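5-carboxymethyl-2-hydroxymuconate semialdehyde dehydrogenase (Thermus thermophilus, PDB 2D4E) probably oxidises 5-carboxymethyl-2-hydroxymuconate semialdehyde to the corresponding acid, with NAD as the electron acceptor, in the manner of the aldehyde dehydrogenase family. Local coordinates at residues Ala50-Leu55 against Arg388-Leu393; Glu87-Leu92 against Tyr135-Glu140; Gly115-Ile120 against Pro340-Gly345; Ala129-Phe134 against Ser179-Ala184. All blocks are in the same frame, centred on the assembly; numbering follows the deposited sequence.

Helix 118-136 ties three of the four contacts together: contact 3 lies at its beginning, contact 4 near its end and contact 2 at its last residues. Contacts 2 and 4 touch, their centres about 11 Å apart, where helices 85-101, 118-136 and 175-188 pack together beside the NAD-binding parallel sheet. Contacts 1 and 3 also touch, through Tyr391 and Gly345, their centres about 14 Å apart; each brings a loop lying between residues 331 and 395 against early parts of the chain, more than 200 positions away. Contacts 1 and 2 lie on opposite sides of the chain's centre, their centres about 40 Å apart. The first segments come in the order 1, 2, 3, 4, and the segments of contact 2 alternate with those of 3 and 4.

Contact 1 (Ala50-Leu55 against Arg388-Leu393)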
# COMPACT_ATOMS: atom_id res chain seq x y z
N ALA C 50 -45.64 -0.13 15.85
CA ALA C 50 -46.28 -1.16 16.66
C ALA C 50 -47.77 -0.88 16.87
O ALA C 50 -48.55 -1.80 17.12
CB ALA C 50 -45.59 -1.26 18.01
N THR C 51 -48.18 0.38 16.75
CA THR C 51 -49.58 0.75 16.96
C THR C 51 -50.14 1.72 15.92
O THR C 51 -51.35 1.97 15.87
CB THR C 51 -49.76 1.41 18.32
OG1 THR C 51 -48.99 2.62 18.35
CG2 THR C 51 -49.27 0.48 19.44
N ASN C 52 -49.25 2.27 15.10
CA ASN C 52 -49.63 3.23 14.08
C ASN C 52 -50.20 4.50 14.69
O ASN C 52 -50.94 5.24 14.04
CB ASN C 52 -50.61 2.61 13.08
CG ASN C 52 -49.92 1.67 12.11
OD1 ASN C 52 -48.82 1.96 11.63
ND2 ASN C 52 -50.55 0.54 11.82
N GLU C 53 -49.84 4.75 15.95
CA GLU C 53 -50.26 5.96 16.65
C GLU C 53 -49.14 6.96 16.39
O GLU C 53 -48.00 6.57 16.14
CB GLU C 53 -50.34 5.73 18.16
CG GLU C 53 -51.16 4.54 18.61
CD GLU C 53 -52.64 4.85 18.71
OE1 GLU C 53 -53.32 4.18 19.52
OE2 GLU C 53 -53.12 5.75 17.98
N VAL C 54 -49.45 8.25 16.47
CA VAL C 54 -48.44 9.27 16.26
C VAL C 54 -47.50 9.34 17.46
O VAL C 54 -47.95 9.45 18.61
CB VAL C 54 -49.09 10.65 16.03
CG1 VAL C 54 -48.02 11.73 15.98
CG2 VAL C 54 -49.87 10.65 14.72
N LEU C 55 -46.20 9.24 17.20
CA LEU C 55 -45.18 9.30 18.25
C LEU C 55 -44.82 10.74 18.55
O LEU C 55 -44.56 11.11 19.70
CB LEU C 55 -43.90 8.59 17.80
CG LEU C 55 -43.74 7.08 18.01
CD1 LEU C 55 -42.43 6.64 17.35
CD2 LEU C 55 -43.71 6.76 19.50
N ARG C 388 -53.36 -3.67 15.18
CA ARG C 388 -53.09 -2.24 15.16
C ARG C 388 -51.71 -1.88 14.63
O ARG C 388 -51.46 -0.74 14.25
CB ARG C 388 -53.27 -1.64 16.56
CG ARG C 388 -54.62 -1.90 17.20
CD ARG C 388 -55.76 -1.57 16.25
NE ARG C 388 -55.79 -0.16 15.87
CZ ARG C 388 -56.65 0.35 15.00
NH1 ARG C 388 -57.56 -0.43 14.43
NH2 ARG C 388 -56.61 1.64 14.70
N GLY C 389 -50.81 -2.86 14.61
CA GLY C 389 -49.46 -2.62 14.12
C GLY C 389 -49.25 -3.17 12.72
O GLY C 389 -50.15 -3.78 12.15
N ASN C 390 -48.07 -2.95 12.16
CA ASN C 390 -47.76 -3.43 10.81
C ASN C 390 -47.01 -4.76 10.85
O ASN C 390 -45.93 -4.89 10.28
CB ASN C 390 -46.93 -2.38 10.09
CG ASN C 390 -47.51 -1.00 10.21
OD1 ASN C 390 -48.66 -0.77 9.82
ND2 ASN C 390 -46.74 -0.06 10.75
N TYR C 391 -47.60 -5.76 11.51
CA TYR C 391 -46.97 -7.06 11.64
C TYR C 391 -47.22 -8.04 10.49
O TYR C 391 -48.37 -8.29 10.11
CB TYR C 391 -47.39 -7.73 12.95
CG TYR C 391 -46.99 -6.97 14.20
CD1 TYR C 391 -47.80 -5.96 14.73
CD2 TYR C 391 -45.80 -7.27 14.86
CE1 TYR C 391 -47.44 -5.27 15.89
CE2 TYR C 391 -45.42 -6.58 16.02
CZ TYR C 391 -46.24 -5.59 16.53
OH TYR C 391 -45.85 -4.91 17.67
N LEU C 392 -46.14 -8.59 9.96
CA LEU C 392 -46.23 -9.55 8.88
C LEU C 392 -45.61 -10.85 9.37
O LEU C 392 -44.57 -10.84 10.04
CB LEU C 392 -45.47 -9.08 7.64
CG LEU C 392 -45.58 -10.06 6.46
CD1 LEU C 392 -47.00 -10.00 5.88
CD2 LEU C 392 -44.55 -9.74 5.40
N LEU C 393 -46.26 -11.97 9.06
CA LEU C 393 -45.73 -13.26 9.47
C LEU C 393 -44.51 -13.61 8.62
O LEU C 393 -44.47 -13.32 7.42
CB LEU C 393 -46.79 -14.35 9.29
CG LEU C 393 -48.03 -14.35 10.18
CD1 LEU C 393 -49.04 -15.35 9.62
CD2 LEU C 393 -47.65 -14.72 11.61
O HOH W 1 -48.15 -4.39 18.90
O HOH W 2 -53.59 1.62 17.75
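The Asn52 and Asn390 amides cross obliquely, their planes 50° apart, and exchange two hydrogen bonds. Asn390 ND2 reaches Asn52 OD1 at 3.0 Å in the carbonyl plane, on a lone pair. In return Asn52 ND2 comes to Asn390 OD1 at 3.0 Å from above the carbonyl plane. Asparagine suits both places, since one amide both gives and accepts; Asn390 ND2 also binds Leu347 O. Asn52 further makes a weak bond from ND2 to Arg388 O (2.9 Å), and asparagine tolerates the left-handed backbone region at this turn better than most residues.

The Tyr391 ring has Ala50 O at its edge, CE1 lying 3.8 Å from that oxygen, and a water links the same carbonyl to the phenol OH. At the guanidinium edge of Arg388 a second water sits in plane, weakly bound to NE and donating to Thr51 O. Gly389 CA lies 3.2 Å from Ala50 O, where a CB would clash. The arrangement fixes the turn of the antiparallel hairpin 43-48/53-59, whose Ser46 and Leu47 help bind sodium, to the loop joining strands 369-372 and 395-398 of the mixed sheet in the aldehyde dehydrogenase fold.

Contact 2 (Glu87-Leu92 against Tyr135-Glu140); sequences ERKRYL and YAEYAE
Helix-helix packing in the helical layer beside the NAD-binding sheet brings the early turns of helix 85-101 against the C-terminal part of helix 118-136 and the residues after it. The approach is tight: the CA atoms of Lys89 and Ala136 are only 4.6 Å apart, a spacing that a small alanine permits. Ala136 CB rests 3.7 Å from Leu92 CB, while Leu92 CD1 passes over the backbone, 3.5 Å from Ala136 CA. A branched leucine fits here because its other neighbours, Leu187 and Ala188 of helix 175-188, are also apolar.

At the more solvent-exposed side, Lys89 has CG anti to the backbone N (chi1 171°) and stays extended to its tip, so that its methylenes run along Ala136. Its CG lies 3.3 Å from Ala136 O. The Lys89 and Glu137 side chains cross obliquely, CE and NZ both coming close to the Glu137 carboxylate. Glu137 bends at chi2 (-57°) to bring its acid round to the lysine. A salt bridge results, with NZ 3.2 Å from Glu137 OE1, though the place of OE1 is less certain because it crowds Glu137 OE1 of a second subunit. The lysine charge would probably ease that repulsion between acids.

Arg88, also directed at this interface, spends NH2 on a hydrogen bond to Ala188 O. A second acid, Glu140, stays just beyond bridging distance, its OE2 4.1 Å from Lys89 NZ.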
# COMPACT_ATOMS: atom_id res chain seq x y z
N GLU C 87 -7.13 17.09 16.66
CA GLU C 87 -8.28 17.74 17.28
C GLU C 87 -9.59 17.15 16.78
O GLU C 87 -10.55 17.02 17.55
CB GLU C 87 -8.24 19.25 17.02
CG GLU C 87 -9.42 20.03 17.59
CD GLU C 87 -9.47 20.05 19.12
OE1 GLU C 87 -10.34 20.76 19.67
OE2 GLU C 87 -8.65 19.35 19.77
N ARG C 88 -9.66 16.80 15.50
CA ARG C 88 -10.88 16.21 14.96
C ARG C 88 -11.02 14.83 15.59
O ARG C 88 -12.13 14.37 15.87
CB ARG C 88 -10.82 16.09 13.43
CG ARG C 88 -10.73 17.42 12.70
CD ARG C 88 -11.24 17.31 11.27
NE ARG C 88 -10.51 16.32 10.48
CZ ARG C 88 -9.31 16.51 9.96
NH1 ARG C 88 -8.68 17.67 10.13
NH2 ARG C 88 -8.73 15.55 9.25
N LYS C 89 -9.88 14.17 15.81
CA LYS C 89 -9.88 12.86 16.43
C LYS C 89 -10.49 12.98 17.83
O LYS C 89 -11.27 12.14 18.26
CB LYS C 89 -8.45 12.32 16.53
CG LYS C 89 -8.31 11.05 17.36
CD LYS C 89 -6.85 10.60 17.47
CE LYS C 89 -6.75 9.28 18.20
NZ LYS C 89 -5.37 8.70 18.17
N ARG C 90 -10.12 14.05 18.54
CA ARG C 90 -10.64 14.27 19.88
C ARG C 90 -12.16 14.41 19.84
O ARG C 90 -12.86 13.84 20.68
CB ARG C 90 -10.03 15.53 20.51
CG ARG C 90 -10.44 15.76 21.96
CD ARG C 90 -9.98 17.12 22.48
NE ARG C 90 -10.62 18.23 21.77
CZ ARG C 90 -11.91 18.53 21.85
NH1 ARG C 90 -12.72 17.80 22.61
NH2 ARG C 90 -12.39 19.57 21.18
N TYR C 91 -12.66 15.17 18.88
CA TYR C 91 -14.10 15.34 18.74
C TYR C 91 -14.82 14.02 18.46
O TYR C 91 -15.82 13.73 19.10
CB TYR C 91 -14.42 16.32 17.61
CG TYR C 91 -14.31 17.77 17.98
CD1 TYR C 91 -13.39 18.60 17.36
CD2 TYR C 91 -15.18 18.34 18.91
CE1 TYR C 91 -13.33 19.95 17.64
CE2 TYR C 91 -15.13 19.70 19.21
CZ TYR C 91 -14.20 20.50 18.56
OH TYR C 91 -14.15 21.85 18.82
N LEU C 92 -14.33 13.23 17.51
CA LEU C 92 -14.98 11.95 17.21
C LEU C 92 -15.03 11.07 18.45
O LEU C 92 -16.05 10.42 18.71
CB LEU C 92 -14.25 11.21 16.08
CG LEU C 92 -14.21 11.85 14.68
CD1 LEU C 92 -13.83 10.78 13.67
CD2 LEU C 92 -15.56 12.42 14.31
N TYR C 135 -13.26 5.58 12.96
CA TYR C 135 -12.71 6.60 12.07
C TYR C 135 -11.87 7.66 12.77
O TYR C 135 -11.10 8.36 12.13
CB TYR C 135 -13.82 7.25 11.25
CG TYR C 135 -14.29 6.35 10.13
CD1 TYR C 135 -15.50 5.66 10.20
CD2 TYR C 135 -13.49 6.17 9.00
CE1 TYR C 135 -15.91 4.81 9.17
CE2 TYR C 135 -13.89 5.32 7.96
CZ TYR C 135 -15.10 4.65 8.05
OH TYR C 135 -15.50 3.85 7.01
N ALA C 136 -12.02 7.76 14.09
CA ALA C 136 -11.25 8.73 14.85
C ALA C 136 -9.76 8.43 14.64
O ALA C 136 -8.93 9.34 14.61
CB ALA C 136 -11.60 8.63 16.34
N GLU C 137 -9.45 7.15 14.47
CA GLU C 137 -8.06 6.71 14.28
C GLU C 137 -7.53 6.88 12.85
O GLU C 137 -6.34 6.67 12.61
CB GLU C 137 -7.91 5.25 14.70
CG GLU C 137 -8.27 4.96 16.16
CD GLU C 137 -7.46 5.78 17.16
OE1 GLU C 137 -6.22 5.90 17.00
OE2 GLU C 137 -8.06 6.30 18.14
N TYR C 138 -8.40 7.24 11.90
CA TYR C 138 -7.96 7.44 10.51
C TYR C 138 -7.75 8.93 10.19
O TYR C 138 -7.11 9.27 9.20
CB TYR C 138 -8.98 6.85 9.53
CG TYR C 138 -8.97 5.33 9.48
CD1 TYR C 138 -9.53 4.58 10.50
CD2 TYR C 138 -8.37 4.66 8.42
CE1 TYR C 138 -9.49 3.18 10.48
CE2 TYR C 138 -8.32 3.27 8.38
CZ TYR C 138 -8.88 2.53 9.42
OH TYR C 138 -8.83 1.16 9.40
N ALA C 139 -8.30 9.80 11.03
CA ALA C 139 -8.18 11.24 10.83
C ALA C 139 -6.74 11.70 10.62
O ALA C 139 -6.45 12.49 9.70
CB ALA C 139 -8.81 11.99 12.02
N GLU C 140 -5.82 11.21 11.44
CA GLU C 140 -4.41 11.59 11.34
C GLU C 140 -3.65 10.96 10.18
O GLU C 140 -2.46 11.24 9.99
CB GLU C 140 -3.70 11.27 12.66
CG GLU C 140 -4.08 12.18 13.80
CD GLU C 140 -3.57 11.68 15.14
OE1 GLU C 140 -3.60 12.47 16.12
OE2 GLU C 140 -3.14 10.51 15.22

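Contact 3 (Gly115-Ile120 against Pro340-Gly345); sequences GQVLRI and PETEVG
Arg119 sets out from the crowded first torsion, with CG between the backbone N and the carbonyl carbon (chi1 65°), and then runs fully extended to NE; a turn at chi4 (-73°) aims both terminal nitrogens at the loop 340-345. The guanidinium grips a single oxygen end-on: NH2 lies 3.0 Å from Thr342 O and NH1 3.2 Å from the same atom. Thr342 O lies in the guanidinium plane, and the two bonds to it hold the group against rotation; NH1 approaches almost along the C=O axis. Arginine suits the place because it spans the gap and offers two N-H donors, on NH1 and NH2, that can converge on one oxygen.

Val117, at the N-cap position of helix 118-136, has CG2 over one guanidinium face, 4.2 Å above the plane and offset toward the rim, while CG1 meets Thr342 CG2 at 3.8 Å. The Thr342 hydroxyl is held by His336 O, so its methyl is turned to the valine. An alanine in place of the arginine would lose both bonds to Thr342 O and would probably loosen the loop against the helix start.

Gly115, which ends helix 103-114 with phi 76°, brings its O within 4.2 Å of Gly345 CA, and Asn301 bonds to Gly115 O and Gly345 N together. The whole is a helix beginning, just after a glycine-terminated helix, clasped to a loop before helix 350-365 in the aldehyde dehydrogenase fold.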
# COMPACT_ATOMS: atom_id res chain seq x y z
N GLY C 115 -39.50 0.41 14.85
CA GLY C 115 -39.99 -0.94 15.05
C GLY C 115 -39.08 -2.15 15.25
O GLY C 115 -39.58 -3.28 15.27
N GLN C 116 -37.77 -1.95 15.39
CA GLN C 116 -36.88 -3.10 15.60
C GLN C 116 -36.88 -3.47 17.08
O GLN C 116 -37.14 -2.62 17.93
CB GLN C 116 -35.45 -2.78 15.15
CG GLN C 116 -35.27 -2.51 13.64
CD GLN C 116 -35.69 -3.69 12.77
OE1 GLN C 116 -35.51 -4.85 13.14
NE2 GLN C 116 -36.22 -3.39 11.59
N VAL C 117 -36.59 -4.73 17.39
CA VAL C 117 -36.57 -5.16 18.79
C VAL C 117 -35.51 -4.37 19.55
O VAL C 117 -34.39 -4.21 19.08
CB VAL C 117 -36.30 -6.67 18.91
CG1 VAL C 117 -37.41 -7.45 18.23
CG2 VAL C 117 -34.97 -7.01 18.28
N LEU C 118 -35.87 -3.90 20.74
CA LEU C 118 -34.98 -3.08 21.55
C LEU C 118 -33.54 -3.55 21.70
O LEU C 118 -32.62 -2.77 21.51
CB LEU C 118 -35.60 -2.84 22.94
CG LEU C 118 -34.92 -1.76 23.79
CD1 LEU C 118 -34.87 -0.43 23.02
CD2 LEU C 118 -35.69 -1.58 25.10
N ARG C 119 -33.33 -4.82 22.05
CA ARG C 119 -31.96 -5.30 22.22
C ARG C 119 -31.12 -5.16 20.94
O ARG C 119 -29.93 -4.84 21.00
CB ARG C 119 -31.95 -6.77 22.69
CG ARG C 119 -32.53 -7.77 21.70
CD ARG C 119 -32.47 -9.19 22.28
NE ARG C 119 -33.02 -10.18 21.36
CZ ARG C 119 -34.31 -10.32 21.09
NH1 ARG C 119 -35.21 -9.55 21.69
NH2 ARG C 119 -34.71 -11.26 20.24
N ILE C 120 -31.74 -5.39 19.78
CA ILE C 120 -31.01 -5.26 18.53
C ILE C 120 -30.67 -3.79 18.29
O ILE C 120 -29.57 -3.46 17.86
CB ILE C 120 -31.84 -5.82 17.35
CG1 ILE C 120 -32.00 -7.34 17.52
CG2 ILE C 120 -31.14 -5.54 16.03
CD1 ILE C 120 -30.69 -8.11 17.62
N PRO C 340 -38.99 -8.54 25.44
CA PRO C 340 -37.76 -9.33 25.29
C PRO C 340 -37.90 -10.69 24.61
O PRO C 340 -36.92 -11.27 24.16
CB PRO C 340 -37.23 -9.43 26.73
CG PRO C 340 -38.45 -9.20 27.58
CD PRO C 340 -39.18 -8.12 26.84
N GLU C 341 -39.13 -11.19 24.52
CA GLU C 341 -39.38 -12.49 23.88
C GLU C 341 -39.55 -12.39 22.37
O GLU C 341 -39.47 -13.39 21.66
CB GLU C 341 -40.63 -13.14 24.48
CG GLU C 341 -40.47 -13.55 25.92
CD GLU C 341 -39.37 -14.58 26.09
OE1 GLU C 341 -39.54 -15.71 25.60
OE2 GLU C 341 -38.34 -14.24 26.72
N THR C 342 -39.79 -11.18 21.87
CA THR C 342 -40.00 -10.94 20.45
C THR C 342 -38.76 -11.18 19.59
O THR C 342 -37.65 -10.82 19.98
CB THR C 342 -40.46 -9.49 20.20
OG1 THR C 342 -41.68 -9.25 20.92
CG2 THR C 342 -40.69 -9.25 18.71
N GLU C 343 -38.95 -11.80 18.43
CA GLU C 343 -37.85 -12.05 17.50
C GLU C 343 -38.10 -11.23 16.24
O GLU C 343 -37.17 -10.69 15.64
CB GLU C 343 -37.74 -13.54 17.16
CG GLU C 343 -37.35 -14.41 18.35
CD GLU C 343 -37.25 -15.88 17.98
OE1 GLU C 343 -36.12 -16.42 17.97
OE2 GLU C 343 -38.30 -16.49 17.70
N VAL C 344 -39.37 -11.14 15.86
CA VAL C 344 -39.76 -10.36 14.69
C VAL C 344 -40.82 -9.35 15.09
O VAL C 344 -41.87 -9.71 15.62
CB VAL C 344 -40.30 -11.26 13.55
CG1 VAL C 344 -41.06 -10.42 12.52
CG2 VAL C 344 -39.15 -11.98 12.87
N GLY C 345 -40.53 -8.08 14.83
CA GLY C 345 -41.46 -7.01 15.16
C GLY C 345 -42.25 -6.57 13.94
O GLY C 345 -42.30 -7.27 12.94

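Contact 4 (Ala129-Phe134 against Ser179-Ala184)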
# COMPACT_ATOMS: atom_id res chain seq x y z
N ALA C 129 -21.52 4.08 17.97
CA ALA C 129 -20.44 4.66 18.75
C ALA C 129 -19.12 4.18 18.14
O ALA C 129 -18.18 4.96 17.97
CB ALA C 129 -20.55 4.23 20.21
N GLU C 130 -19.06 2.89 17.81
CA GLU C 130 -17.87 2.30 17.21
C GLU C 130 -17.50 2.97 15.88
O GLU C 130 -16.33 3.05 15.53
CB GLU C 130 -18.06 0.80 16.98
CG GLU C 130 -16.91 0.13 16.22
CD GLU C 130 -17.06 -1.39 16.12
OE1 GLU C 130 -18.15 -1.86 15.74
OE2 GLU C 130 -16.07 -2.10 16.41
N ASN C 131 -18.51 3.42 15.14
CA ASN C 131 -18.26 4.08 13.86
C ASN C 131 -17.37 5.30 14.10
O ASN C 131 -16.41 5.54 13.36
CB ASN C 131 -19.57 4.51 13.19
CG ASN C 131 -20.31 3.35 12.53
OD1 ASN C 131 -19.71 2.32 12.22
ND2 ASN C 131 -21.60 3.53 12.30
N PHE C 132 -17.67 6.07 15.14
CA PHE C 132 -16.87 7.25 15.46
C PHE C 132 -15.51 6.90 16.07
O PHE C 132 -14.50 7.50 15.72
CB PHE C 132 -17.63 8.19 16.41
CG PHE C 132 -18.73 8.96 15.73
CD1 PHE C 132 -20.04 8.48 15.73
CD2 PHE C 132 -18.44 10.14 15.06
CE1 PHE C 132 -21.05 9.17 15.06
CE2 PHE C 132 -19.44 10.84 14.39
CZ PHE C 132 -20.75 10.36 14.39
N ALA C 133 -15.49 5.92 16.96
CA ALA C 133 -14.25 5.51 17.59
C ALA C 133 -13.30 4.96 16.53
O ALA C 133 -12.08 5.16 16.60
CB ALA C 133 -14.52 4.44 18.65
N PHE C 134 -13.87 4.27 15.55
CA PHE C 134 -13.12 3.67 14.46
C PHE C 134 -12.45 4.72 13.56
O PHE C 134 -11.23 4.74 13.42
CB PHE C 134 -14.05 2.79 13.62
CG PHE C 134 -13.39 2.15 12.43
CD1 PHE C 134 -12.40 1.18 12.59
CD2 PHE C 134 -13.76 2.51 11.14
CE1 PHE C 134 -11.80 0.57 11.49
CE2 PHE C 134 -13.16 1.91 10.03
CZ PHE C 134 -12.18 0.94 10.21
N SER C 179 -26.56 6.46 9.48
CA SER C 179 -26.20 7.86 9.30
C SER C 179 -24.79 8.09 9.84
O SER C 179 -23.98 8.76 9.20
CB SER C 179 -27.19 8.80 9.99
OG SER C 179 -27.15 8.67 11.41
N THR C 180 -24.48 7.51 11.00
CA THR C 180 -23.15 7.66 11.59
C THR C 180 -22.10 6.96 10.74
O THR C 180 -20.92 7.32 10.80
CB THR C 180 -23.09 7.10 13.03
OG1 THR C 180 -23.41 5.70 13.03
CG2 THR C 180 -24.07 7.85 13.93
N TRP C 181 -22.53 5.98 9.96
CA TRP C 181 -21.64 5.24 9.06
C TRP C 181 -21.00 6.21 8.05
O TRP C 181 -19.88 5.99 7.58
CB TRP C 181 -22.44 4.17 8.31
CG TRP C 181 -21.64 3.33 7.33
CD1 TRP C 181 -21.93 3.12 6.00
CD2 TRP C 181 -20.45 2.57 7.60
NE1 TRP C 181 -21.00 2.28 5.44
CE2 TRP C 181 -20.09 1.93 6.39
CE3 TRP C 181 -19.66 2.37 8.74
CZ2 TRP C 181 -18.96 1.10 6.30
CZ3 TRP C 181 -18.54 1.54 8.64
CH2 TRP C 181 -18.20 0.92 7.43
N ARG C 182 -21.72 7.27 7.71
CA ARG C 182 -21.23 8.26 6.74
C ARG C 182 -20.71 9.53 7.41
O ARG C 182 -19.72 10.14 6.96
CB ARG C 182 -22.36 8.64 5.78
CG ARG C 182 -23.10 7.45 5.18
CD ARG C 182 -22.24 6.66 4.20
NE ARG C 182 -23.11 5.98 3.23
CZ ARG C 182 -22.80 5.78 1.96
NH1 ARG C 182 -21.63 6.19 1.48
NH2 ARG C 182 -23.67 5.16 1.16
N ILE C 183 -21.37 9.93 8.49
CA ILE C 183 -20.99 11.13 9.23
C ILE C 183 -19.59 11.02 9.82
O ILE C 183 -18.79 11.94 9.73
CB ILE C 183 -21.99 11.40 10.37
CG1 ILE C 183 -23.39 11.65 9.79
CG2 ILE C 183 -21.51 12.59 11.20
CD1 ILE C 183 -24.50 11.63 10.83
N ALA C 184 -19.31 9.88 10.45
CA ALA C 184 -18.01 9.66 11.07
C ALA C 184 -16.85 9.84 10.09
O ALA C 184 -15.92 10.61 10.36
CB ALA C 184 -17.97 8.27 11.72
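Asn131 leaves helix 129-134 directed at its neighbour: CB stands 3.9 Å from Thr180 O, and CG turns beside the backbone N (chi1 -77°). At the tip the two amide atoms part. ND2 donates to Thr180 OG1 at 2.9 Å, nearly straight (162°), with the hydroxyl in the amide plane; OD1 lies at the edge of the Trp181 ring, 3.5 Å from CE3, and also takes a bond from Arg127 NH1. Thr180 OG1 is in turn bonded to Leu176 O, so the buried polar atoms are satisfied. A leucine in place of the asparagine would lose the bond to Thr180 and would probably leave that hydroxyl and Arg127 less well held.

On the same interface the Ala184 methyl sits over one face of the Phe132 ring, a CH-pi contact with CB 4.0 Å from the ring centroid. Thr180 CG2 meets the ring edge, 3.5 Å from Phe132 CE1, and Ile183 CG2 touches the edge at CZ. Small Ala184 lets the axes of the two segments approach to 8.7 Å.

The segments run nearly parallel, crossing at -15°. Such packing is that of the helical layer in the Rossmann-like NAD-binding domain: helix 175-188 follows strand 166-169 of its parallel sheet, and the Trp181 side chain lies about 6 Å from the bound NAD.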